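Local structure of penicillin-binding protein PbpB (Mycobacterium tuberculosis, 6KGU) at residues S222-V233 and L390-A401; G337-R346 and V366-F377. The protein synthesises cross-linked peptidoglycan from lipid intermediates during cell wall biogenesis and is a target of beta-lactam antibiotics such as aztreonam. All coordinates share one frame; numbering follows the deposited sequence. Where two conformers were deposited one is given.

Contact 1: residues S222-V233 and L390-A401; sequences SAVVLDAKTGEV and LLQMTGMYQAIA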
loop_
_atom_site.group_PDB
_atom_site.type_symbol
_atom_site.label_atom_id
_atom_site.label_comp_id
_atom_site.label_asym_id
_atom_site.label_seq_id
_atom_site.Cartn_x
_atom_site.Cartn_y
_atom_site.Cartn_z
ATOM N N SER A 222 -2.449 -0.958 -8.840
ATOM C CA SER A 222 -1.147 -0.934 -8.199
ATOM C C SER A 222 -1.232 -1.751 -6.919
ATOM O O SER A 222 -2.319 -2.019 -6.405
ATOM C CB SER A 222 -0.685 0.498 -7.926
ATOM O OG SER A 222 -1.648 1.142 -7.139
ATOM N N ALA A 223 -0.069 -2.171 -6.429
ATOM C CA ALA A 223 0.017 -3.053 -5.277
ATOM C C ALA A 223 1.361 -2.832 -4.592
ATOM O O ALA A 223 2.377 -2.552 -5.243
ATOM C CB ALA A 223 -0.146 -4.545 -5.657
ATOM N N VAL A 224 1.352 -2.967 -3.272
ATOM C CA VAL A 224 2.542 -2.809 -2.441
ATOM C C VAL A 224 2.583 -3.983 -1.475
ATOM O O VAL A 224 1.554 -4.349 -0.895
ATOM C CB VAL A 224 2.525 -1.471 -1.665
ATOM C CG1 VAL A 224 3.652 -1.434 -0.597
ATOM C CG2 VAL A 224 2.626 -0.267 -2.646
ATOM N N VAL A 225 3.756 -4.583 -1.316
ATOM C CA VAL A 225 3.973 -5.626 -0.324
ATOM C C VAL A 225 5.055 -5.140 0.630
ATOM O O VAL A 225 6.181 -4.859 0.206
ATOM C CB VAL A 225 4.382 -6.963 -0.962
ATOM C CG1 VAL A 225 4.624 -8.004 0.149
ATOM C CG2 VAL A 225 3.300 -7.456 -1.964
ATOM N N LEU A 226 4.724 -5.068 1.913
ATOM C CA LEU A 226 5.686 -4.699 2.935
ATOM C C LEU A 226 6.028 -5.891 3.814
ATOM O O LEU A 226 5.177 -6.736 4.103
ATOM C CB LEU A 226 5.150 -3.574 3.826
ATOM C CG LEU A 226 4.769 -2.233 3.194
ATOM C CD1 LEU A 226 4.307 -1.259 4.294
ATOM C CD2 LEU A 226 5.934 -1.651 2.408
ATOM N N ASP A 227 7.281 -5.940 4.256
ATOM C CA ASP A 227 7.621 -6.820 5.359
ATOM C C ASP A 227 6.909 -6.342 6.617
ATOM O O ASP A 227 7.015 -5.171 6.992
ATOM C CB ASP A 227 9.135 -6.856 5.595
ATOM C CG ASP A 227 9.491 -7.682 6.816
ATOM O OD1 ASP A 227 9.564 -8.907 6.694
ATOM O OD2 ASP A 227 9.634 -7.106 7.915
ATOM N N ALA A 228 6.185 -7.258 7.268
ATOM C CA ALA A 228 5.324 -6.877 8.384
ATOM C C ALA A 228 6.109 -6.237 9.518
ATOM O O ALA A 228 5.675 -5.230 10.084
ATOM C CB ALA A 228 4.559 -8.096 8.900
ATOM N N LYS A 229 7.264 -6.806 9.873
ATOM C CA LYS A 229 7.968 -6.347 11.070
ATOM C C LYS A 229 8.792 -5.088 10.813
ATOM O O LYS A 229 8.799 -4.171 11.643
ATOM C CB LYS A 229 8.869 -7.461 11.604
ATOM C CG LYS A 229 8.147 -8.562 12.417
ATOM C CD LYS A 229 9.092 -9.755 12.688
ATOM C CE LYS A 229 8.539 -10.747 13.721
ATOM N NZ LYS A 229 8.524 -10.150 15.096
ATOM N N THR A 230 9.493 -5.027 9.678
ATOM C CA THR A 230 10.407 -3.929 9.365
ATOM C C THR A 230 9.800 -2.853 8.477
ATOM O O THR A 230 10.386 -1.764 8.371
ATOM C CB THR A 230 11.655 -4.456 8.645
ATOM O OG1 THR A 230 11.282 -4.935 7.342
ATOM C CG2 THR A 230 12.295 -5.591 9.428
ATOM N N GLY A 231 8.678 -3.135 7.802
ATOM C CA GLY A 231 8.135 -2.180 6.848
ATOM C C GLY A 231 8.971 -1.980 5.607
ATOM O O GLY A 231 8.712 -1.048 4.839
ATOM N N GLU A 232 9.956 -2.835 5.364
ATOM C CA GLU A 232 10.709 -2.724 4.129
ATOM C C GLU A 232 9.797 -3.040 2.952
ATOM O O GLU A 232 8.876 -3.856 3.054
ATOM C CB GLU A 232 11.925 -3.653 4.146
ATOM C CG GLU A 232 13.012 -3.226 5.134
ATOM C CD GLU A 232 14.285 -4.058 5.031
ATOM O OE1 GLU A 232 14.216 -5.248 4.639
ATOM O OE2 GLU A 232 15.365 -3.512 5.348
ATOM N N VAL A 233 10.043 -2.357 1.838
ATOM C CA VAL A 233 9.253 -2.534 0.622
ATOM C C VAL A 233 9.786 -3.742 -0.140
ATOM O O VAL A 233 10.870 -3.685 -0.734
ATOM C CB VAL A 233 9.291 -1.280 -0.253
ATOM C CG1 VAL A 233 8.555 -1.545 -1.567
ATOM C CG2 VAL A 233 8.688 -0.079 0.516
ATOM N N LEU A 390 -1.208 4.691 -1.795
ATOM C CA LEU A 390 -1.179 3.253 -1.560
ATOM C C LEU A 390 -0.142 2.882 -0.508
ATOM O O LEU A 390 -0.384 2.008 0.336
ATOM C CB LEU A 390 -0.893 2.512 -2.876
ATOM C CG LEU A 390 -1.071 0.990 -2.780
ATOM C CD1 LEU A 390 -2.436 0.672 -2.210
ATOM C CD2 LEU A 390 -0.893 0.301 -4.155
ATOM N N LEU A 391 1.031 3.523 -0.549
ATOM C CA LEU A 391 2.073 3.189 0.421
ATOM C C LEU A 391 1.652 3.570 1.838
ATOM O O LEU A 391 1.871 2.805 2.788
ATOM C CB LEU A 391 3.391 3.882 0.046
ATOM C CG LEU A 391 4.556 3.606 0.994
ATOM C CD1 LEU A 391 4.910 2.111 1.029
ATOM C CD2 LEU A 391 5.778 4.448 0.598
ATOM N N GLN A 392 1.084 4.775 2.003
ATOM C CA GLN A 392 0.547 5.180 3.301
ATOM C C GLN A 392 -0.522 4.202 3.790
ATOM O O GLN A 392 -0.535 3.810 4.961
ATOM C CB GLN A 392 -0.057 6.583 3.198
ATOM C CG GLN A 392 0.973 7.699 3.128
ATOM C CD GLN A 392 0.325 9.049 2.960
ATOM O OE1 GLN A 392 -0.690 9.167 2.273
ATOM N NE2 GLN A 392 0.911 10.085 3.576
ATOM N N MET A 393 -1.466 3.851 2.914
ATOM C CA MET A 393 -2.516 2.903 3.283
ATOM C C MET A 393 -1.911 1.598 3.772
ATOM O O MET A 393 -2.248 1.106 4.856
ATOM C CB MET A 393 -3.431 2.656 2.075
ATOM C CG MET A 393 -4.603 1.718 2.334
ATOM S SD MET A 393 -5.468 1.301 0.791
ATOM C CE MET A 393 -4.727 -0.288 0.404
ATOM N N THR A 394 -0.995 1.034 2.983
ATOM C CA THR A 394 -0.319 -0.197 3.372
ATOM C C THR A 394 0.475 -0.014 4.663
ATOM O O THR A 394 0.555 -0.931 5.486
ATOM C CB THR A 394 0.583 -0.658 2.226
ATOM O OG1 THR A 394 -0.186 -0.686 1.017
ATOM C CG2 THR A 394 1.122 -2.038 2.483
ATOM N N GLY A 395 1.066 1.166 4.860
ATOM C CA GLY A 395 1.837 1.404 6.071
ATOM C C GLY A 395 0.975 1.407 7.321
ATOM O O GLY A 395 1.435 1.000 8.397
ATOM N N MET A 396 -0.286 1.836 7.196
ATOM C CA MET A 396 -1.230 1.764 8.312
ATOM C C MET A 396 -1.400 0.339 8.794
ATOM O O MET A 396 -1.405 0.073 10.002
ATOM C CB MET A 396 -2.596 2.318 7.897
ATOM C CG MET A 396 -2.681 3.819 7.832
ATOM S SD MET A 396 -4.339 4.384 8.241
ATOM C CE MET A 396 -5.297 3.862 6.818
ATOM N N TYR A 397 -1.601 -0.590 7.857
ATOM C CA TYR A 397 -1.825 -1.978 8.236
ATOM C C TYR A 397 -0.533 -2.619 8.732
ATOM O O TYR A 397 -0.573 -3.556 9.538
ATOM C CB TYR A 397 -2.442 -2.741 7.054
ATOM C CG TYR A 397 -3.911 -2.400 6.900
ATOM C CD1 TYR A 397 -4.308 -1.132 6.481
ATOM C CD2 TYR A 397 -4.908 -3.330 7.217
ATOM C CE1 TYR A 397 -5.667 -0.792 6.361
ATOM C CE2 TYR A 397 -6.258 -3.000 7.112
ATOM C CZ TYR A 397 -6.628 -1.727 6.684
ATOM O OH TYR A 397 -7.958 -1.385 6.561
ATOM N N GLN A 398 0.616 -2.091 8.298
ATOM C CA GLN A 398 1.893 -2.555 8.835
ATOM C C GLN A 398 1.999 -2.277 10.329
ATOM O O GLN A 398 2.558 -3.090 11.083
ATOM C CB GLN A 398 3.051 -1.895 8.080
ATOM C CG GLN A 398 4.425 -2.385 8.522
ATOM C CD GLN A 398 4.920 -1.666 9.739
ATOM O OE1 GLN A 398 4.515 -0.530 10.012
ATOM N NE2 GLN A 398 5.779 -2.325 10.502
ATOM N N ALA A 399 1.482 -1.124 10.777
ATOM C CA ALA A 399 1.517 -0.799 12.201
ATOM C C ALA A 399 0.794 -1.862 13.015
ATOM O O ALA A 399 1.270 -2.297 14.073
ATOM C CB ALA A 399 0.873 0.571 12.450
ATOM N N ILE A 400 -0.381 -2.272 12.534
ATOM C CA ILE A 400 -1.182 -3.270 13.224
ATOM C C ILE A 400 -0.540 -4.645 13.097
ATOM O O ILE A 400 -0.569 -5.454 14.032
ATOM C CB ILE A 400 -2.611 -3.236 12.645
ATOM C CG1 ILE A 400 -3.312 -1.934 13.059
ATOM C CG2 ILE A 400 -3.402 -4.485 13.039
ATOM C CD1 ILE A 400 -3.450 -1.781 14.588
ATOM N N ALA A 401 0.044 -4.932 11.932
ATOM C CA ALA A 401 0.769 -6.186 11.750
ATOM C C ALA A 401 1.937 -6.300 12.734
ATOM O O ALA A 401 2.213 -7.382 13.262
ATOM C CB ALA A 401 1.285 -6.274 10.315
#
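A single polar bond joins the largely apolar face of helix 390-401 to the turn that follows strand 222-227: Gln398 NE2 donates to the backbone Ala228 O at 2.9 Å, from a position tilted out of the carbonyl plane. Bending of the glutamine chain at chi2 (-84°) turns its amide toward this turn, while Gln398 OE1 accepts from Val407 N, so both ends of the buried amide are engaged. Next to it the methyls of Ala228 and Ala401 meet, CB to CB, at 4.0 Å. Further back along the strand, Thr394 CG2 lies 3.7 Å from Leu226 CG. Thr394 OG1 donates within the helix to Leu390 O, leaving CG2 to face Leu226. Leu391 CD1 touches both Val224 CG1 and Leu226 CD2, each at 4.1 Å. Val224 CG2 and Leu390 CD2 pass side by side, pointing opposite ways, and Leu390 CD2 reaches on to Ser222 OG at 3.2 Å. Asp227 OD2 accepts from Thr230 N, an Asx motif, and also from Thr230 OG1. Helix and strand run at 36° to each other, a buried helix packed on the antiparallel sheet as in the transpeptidase fold of penicillin-binding proteins and serine beta-lactamases.

Contact 2: residues G337-R346 and V366-F377; sequences GPERYYDMLR and VPPIDQWSGSTF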
loop_
_atom_site.group_PDB
_atom_site.type_symbol
_atom_site.label_atom_id
_atom_site.label_comp_id
_atom_site.label_asym_id
_atom_site.label_seq_id
_atom_site.Cartn_x
_atom_site.Cartn_y
_atom_site.Cartn_z
ATOM N N GLY A 337 -14.543 10.167 19.935
ATOM C CA GLY A 337 -14.485 11.611 19.929
ATOM C C GLY A 337 -13.518 12.139 18.881
ATOM O O GLY A 337 -12.583 11.446 18.464
ATOM N N PRO A 338 -13.738 13.385 18.433
ATOM C CA PRO A 338 -12.881 13.966 17.377
ATOM C C PRO A 338 -11.405 14.053 17.736
ATOM O O PRO A 338 -10.547 13.731 16.899
ATOM C CB PRO A 338 -13.486 15.367 17.176
ATOM C CG PRO A 338 -14.889 15.247 17.625
ATOM C CD PRO A 338 -14.889 14.252 18.754
ATOM N N GLU A 339 -11.085 14.475 18.964
ATOM C CA GLU A 339 -9.691 14.690 19.346
ATOM C C GLU A 339 -8.896 13.393 19.343
ATOM O O GLU A 339 -7.806 13.321 18.766
ATOM C CB GLU A 339 -9.620 15.339 20.724
ATOM C CG GLU A 339 -9.898 16.833 20.708
ATOM C CD GLU A 339 -9.306 17.540 21.913
ATOM O OE1 GLU A 339 -9.471 17.034 23.044
ATOM O OE2 GLU A 339 -8.656 18.593 21.726
ATOM N N ARG A 340 -9.397 12.367 20.029
ATOM C CA ARG A 340 -8.665 11.110 20.040
ATOM C C ARG A 340 -8.647 10.491 18.646
ATOM O O ARG A 340 -7.649 9.889 18.246
ATOM C CB ARG A 340 -9.262 10.152 21.073
ATOM C CG ARG A 340 -8.922 10.525 22.522
ATOM C CD ARG A 340 -9.453 9.533 23.571
ATOM N NE ARG A 340 -10.911 9.386 23.529
ATOM C CZ ARG A 340 -11.629 8.787 24.482
ATOM N NH1 ARG A 340 -11.021 8.291 25.557
ATOM N NH2 ARG A 340 -12.951 8.680 24.363
ATOM N N TYR A 341 -9.725 10.656 17.878
ATOM C CA TYR A 341 -9.720 10.123 16.523
ATOM C C TYR A 341 -8.644 10.799 15.677
ATOM O O TYR A 341 -7.834 10.128 15.030
ATOM C CB TYR A 341 -11.082 10.281 15.863
ATOM C CG TYR A 341 -11.052 9.638 14.506
ATOM C CD1 TYR A 341 -11.174 8.256 14.371
ATOM C CD2 TYR A 341 -10.823 10.399 13.361
ATOM C CE1 TYR A 341 -11.097 7.651 13.117
ATOM C CE2 TYR A 341 -10.752 9.818 12.120
ATOM C CZ TYR A 341 -10.879 8.442 11.994
ATOM O OH TYR A 341 -10.795 7.871 10.740
ATOM N N TYR A 342 -8.624 12.134 15.664
ATOM C CA TYR A 342 -7.607 12.831 14.884
ATOM C C TYR A 342 -6.200 12.476 15.357
ATOM O O TYR A 342 -5.276 12.353 14.542
ATOM C CB TYR A 342 -7.829 14.341 14.947
ATOM C CG TYR A 342 -6.788 15.129 14.191
ATOM C CD1 TYR A 342 -6.835 15.223 12.811
ATOM C CD2 TYR A 342 -5.769 15.792 14.860
ATOM C CE1 TYR A 342 -5.893 15.948 12.113
ATOM C CE2 TYR A 342 -4.815 16.527 14.168
ATOM C CZ TYR A 342 -4.890 16.603 12.796
ATOM O OH TYR A 342 -3.955 17.326 12.093
ATOM N N ASP A 343 -6.016 12.281 16.663
ATOM C CA ASP A 343 -4.687 11.910 17.138
ATOM C C ASP A 343 -4.271 10.563 16.565
ATOM O O ASP A 343 -3.106 10.366 16.200
ATOM C CB ASP A 343 -4.643 11.876 18.666
ATOM C CG ASP A 343 -3.239 11.633 19.204
ATOM O OD1 ASP A 343 -2.397 12.541 19.071
ATOM O OD2 ASP A 343 -2.972 10.547 19.763
ATOM N N MET A 344 -5.220 9.633 16.450
ATOM C CA MET A 344 -4.902 8.311 15.924
ATOM C C MET A 344 -4.557 8.375 14.439
ATOM O O MET A 344 -3.600 7.725 13.996
ATOM C CB MET A 344 -6.076 7.364 16.186
ATOM C CG MET A 344 -5.836 5.942 15.769
ATOM S SD MET A 344 -4.699 5.094 16.851
ATOM C CE MET A 344 -5.746 4.806 18.270
ATOM N N LEU A 345 -5.336 9.140 13.658
ATOM C CA LEU A 345 -5.010 9.388 12.252
ATOM C C LEU A 345 -3.560 9.808 12.087
ATOM O O LEU A 345 -2.848 9.307 11.209
ATOM C CB LEU A 345 -5.898 10.491 11.666
ATOM C CG LEU A 345 -7.324 10.342 11.169
ATOM C CD1 LEU A 345 -7.867 11.710 10.743
ATOM C CD2 LEU A 345 -7.452 9.321 10.020
ATOM N N ARG A 346 -3.116 10.768 12.904
ATOM C CA ARG A 346 -1.747 11.265 12.793
ATOM C C ARG A 346 -0.738 10.195 13.176
ATOM O O ARG A 346 0.294 10.043 12.510
ATOM C CB ARG A 346 -1.572 12.507 13.671
ATOM C CG ARG A 346 -2.213 13.755 13.103
ATOM C CD ARG A 346 -1.199 14.525 12.281
ATOM N NE ARG A 346 -1.708 14.816 10.948
ATOM C CZ ARG A 346 -0.980 15.340 9.970
ATOM N NH1 ARG A 346 0.300 15.643 10.176
ATOM N NH2 ARG A 346 -1.541 15.562 8.790
ATOM N N VAL A 366 -4.883 15.401 4.908
ATOM C CA VAL A 366 -5.735 15.188 6.069
ATOM C C VAL A 366 -6.071 16.552 6.667
ATOM O O VAL A 366 -5.180 17.235 7.180
ATOM C CB VAL A 366 -5.064 14.309 7.139
ATOM C CG1 VAL A 366 -5.993 14.154 8.340
ATOM C CG2 VAL A 366 -4.632 12.948 6.579
ATOM N N PRO A 367 -7.328 16.978 6.668
ATOM C CA PRO A 367 -7.679 18.285 7.275
ATOM C C PRO A 367 -7.359 18.313 8.759
ATOM O O PRO A 367 -7.838 17.465 9.530
ATOM C CB PRO A 367 -9.193 18.398 7.026
ATOM C CG PRO A 367 -9.656 17.008 6.811
ATOM C CD PRO A 367 -8.507 16.253 6.180
ATOM N N PRO A 368 -6.524 19.257 9.195
ATOM C CA PRO A 368 -6.239 19.383 10.631
ATOM C C PRO A 368 -7.502 19.710 11.417
ATOM O O PRO A 368 -8.461 20.282 10.893
ATOM C CB PRO A 368 -5.214 20.529 10.698
ATOM C CG PRO A 368 -5.419 21.296 9.446
ATOM C CD PRO A 368 -5.837 20.292 8.402
ATOM N N ILE A 369 -7.509 19.302 12.686
ATOM C CA ILE A 369 -8.755 19.336 13.441
ATOM C C ILE A 369 -9.236 20.771 13.664
ATOM O O ILE A 369 -10.446 21.030 13.623
ATOM C CB ILE A 369 -8.603 18.547 14.759
ATOM C CG1 ILE A 369 -9.968 18.352 15.427
ATOM C CG2 ILE A 369 -7.576 19.189 15.691
ATOM C CD1 ILE A 369 -9.916 17.477 16.678
ATOM N N ASP A 370 -8.318 21.734 13.837
ATOM C CA ASP A 370 -8.769 23.103 14.067
ATOM C C ASP A 370 -9.477 23.706 12.859
ATOM O O ASP A 370 -10.084 24.773 12.995
ATOM C CB ASP A 370 -7.603 24.003 14.497
ATOM C CG ASP A 370 -6.432 23.975 13.531
ATOM O OD1 ASP A 370 -6.529 23.332 12.462
ATOM O OD2 ASP A 370 -5.408 24.619 13.850
ATOM N N GLN A 371 -9.459 23.041 11.705
ATOM C CA GLN A 371 -10.173 23.516 10.528
ATOM C C GLN A 371 -11.351 22.629 10.144
ATOM O O GLN A 371 -11.946 22.840 9.088
ATOM C CB GLN A 371 -9.200 23.652 9.356
ATOM C CG GLN A 371 -7.992 24.508 9.713
ATOM C CD GLN A 371 -6.896 24.459 8.668
ATOM O OE1 GLN A 371 -7.137 24.103 7.510
ATOM N NE2 GLN A 371 -5.678 24.802 9.076
ATOM N N TRP A 372 -11.718 21.660 10.980
ATOM C CA TRP A 372 -12.831 20.776 10.644
ATOM C C TRP A 372 -14.140 21.556 10.535
ATOM O O TRP A 372 -14.398 22.489 11.299
ATOM C CB TRP A 372 -12.978 19.674 11.699
ATOM C CG TRP A 372 -11.937 18.580 11.618
ATOM C CD1 TRP A 372 -10.801 18.573 10.852
ATOM C CD2 TRP A 372 -11.950 17.327 12.321
ATOM N NE1 TRP A 372 -10.103 17.404 11.047
ATOM C CE2 TRP A 372 -10.791 16.620 11.938
ATOM C CE3 TRP A 372 -12.834 16.736 13.231
ATOM C CZ2 TRP A 372 -10.486 15.358 12.446
ATOM C CZ3 TRP A 372 -12.533 15.478 13.730
ATOM C CH2 TRP A 372 -11.372 14.801 13.332
ATOM N N SER A 373 -14.973 21.166 9.576
ATOM C CA SER A 373 -16.331 21.673 9.535
ATOM C C SER A 373 -17.186 20.904 10.541
ATOM O O SER A 373 -16.711 20.019 11.259
ATOM C CB SER A 373 -16.911 21.544 8.132
ATOM O OG SER A 373 -17.433 20.239 7.945
ATOM N N GLY A 374 -18.473 21.231 10.593
ATOM C CA GLY A 374 -19.350 20.454 11.447
ATOM C C GLY A 374 -19.555 19.029 10.982
ATOM O O GLY A 374 -20.032 18.204 11.766
ATOM N N SER A 375 -19.183 18.725 9.735
ATOM C CA SER A 375 -19.458 17.442 9.108
ATOM C C SER A 375 -18.209 16.602 8.836
ATOM O O SER A 375 -18.342 15.461 8.371
ATOM C CB SER A 375 -20.207 17.664 7.794
ATOM O OG SER A 375 -19.345 18.246 6.828
ATOM N N THR A 376 -17.008 17.138 9.087
ATOM C CA THR A 376 -15.771 16.379 8.898
ATOM C C THR A 376 -15.793 15.060 9.659
ATOM O O THR A 376 -15.458 14.003 9.107
ATOM C CB THR A 376 -14.567 17.196 9.364
ATOM O OG1 THR A 376 -14.656 18.518 8.833
ATOM C CG2 THR A 376 -13.275 16.533 8.898
ATOM N N PHE A 377 -16.170 15.111 10.942
ATOM C CA PHE A 377 -16.125 13.923 11.782
ATOM C C PHE A 377 -17.126 12.860 11.340
ATOM O O PHE A 377 -16.946 11.683 11.664
ATOM C CB PHE A 377 -16.363 14.302 13.246
ATOM C CG PHE A 377 -15.994 13.208 14.226
ATOM C CD1 PHE A 377 -14.792 12.524 14.101
ATOM C CD2 PHE A 377 -16.840 12.873 15.273
ATOM C CE1 PHE A 377 -14.441 11.535 15.006
ATOM C CE2 PHE A 377 -16.496 11.879 16.184
ATOM C CZ PHE A 377 -15.298 11.211 16.054
HETATM O O HOH W 1 -3.587 16.793 9.610
#
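With CG anti to the backbone N in both Tyr342 (chi1 178°) and Phe377 (chi1 -165°), each ring is carried across to the opposing segment. The Tyr342 ring enters the bend at residues 366-372, where Ile369 CB stands over one face, 4.1 Å from the ring centroid in a CH-pi contact; Arg346 CG lies over the opposite face, toward the rim. Trp372 meets the same tyrosine obliquely, its CZ2 at 3.7 Å from Tyr342 CD1. The indole is fixed by its own segment: Trp372 NE1 donates to Pro367 O at 2.7 Å, with the oxygen in the ring plane, and Ile369 CG1 and Thr376 CG2 cover its two faces. Trp372 CZ3 also lies 3.6 Å from Pro338 CB. A water joins the hydroxyl of Tyr342 to the loop, hydrogen-bonded to OH and donating to Val366 O. At the start of the helix, Pro338 CG sits over the Phe377 face in a second CH-pi contact. The edge of Phe377 is turned toward the face of Tyr341 in an offset edge-to-face pair, centroids 6.0 Å apart. Leu345 CD1 and Val366 CG1 close the other end of the contact. The loop leading toward helix 390-401 packs along helix 338-347, and Tyr341 and Met344 also reach Val274 of helix 272-281.

Contact 1 is deeply buried near the centre of the chain, whereas contact 2 is only partly buried, its centre about 23 Å from the centre of the chain. They share no element and do not touch, their nearest atoms being about 6 Å apart, but contact 2 is nested within the chain excursion closed by contact 1. A helix meets a sheet strand through aliphatic groups and one amide-to-backbone bond in the first; in the second, a helix meets an irregular loop through aromatic rings, prolines and a bridging water. Helix 272-281 relates them: Tyr397 and Ile400 of helix 390-401 and Tyr341 and Met344 of helix 338-347 all touch it.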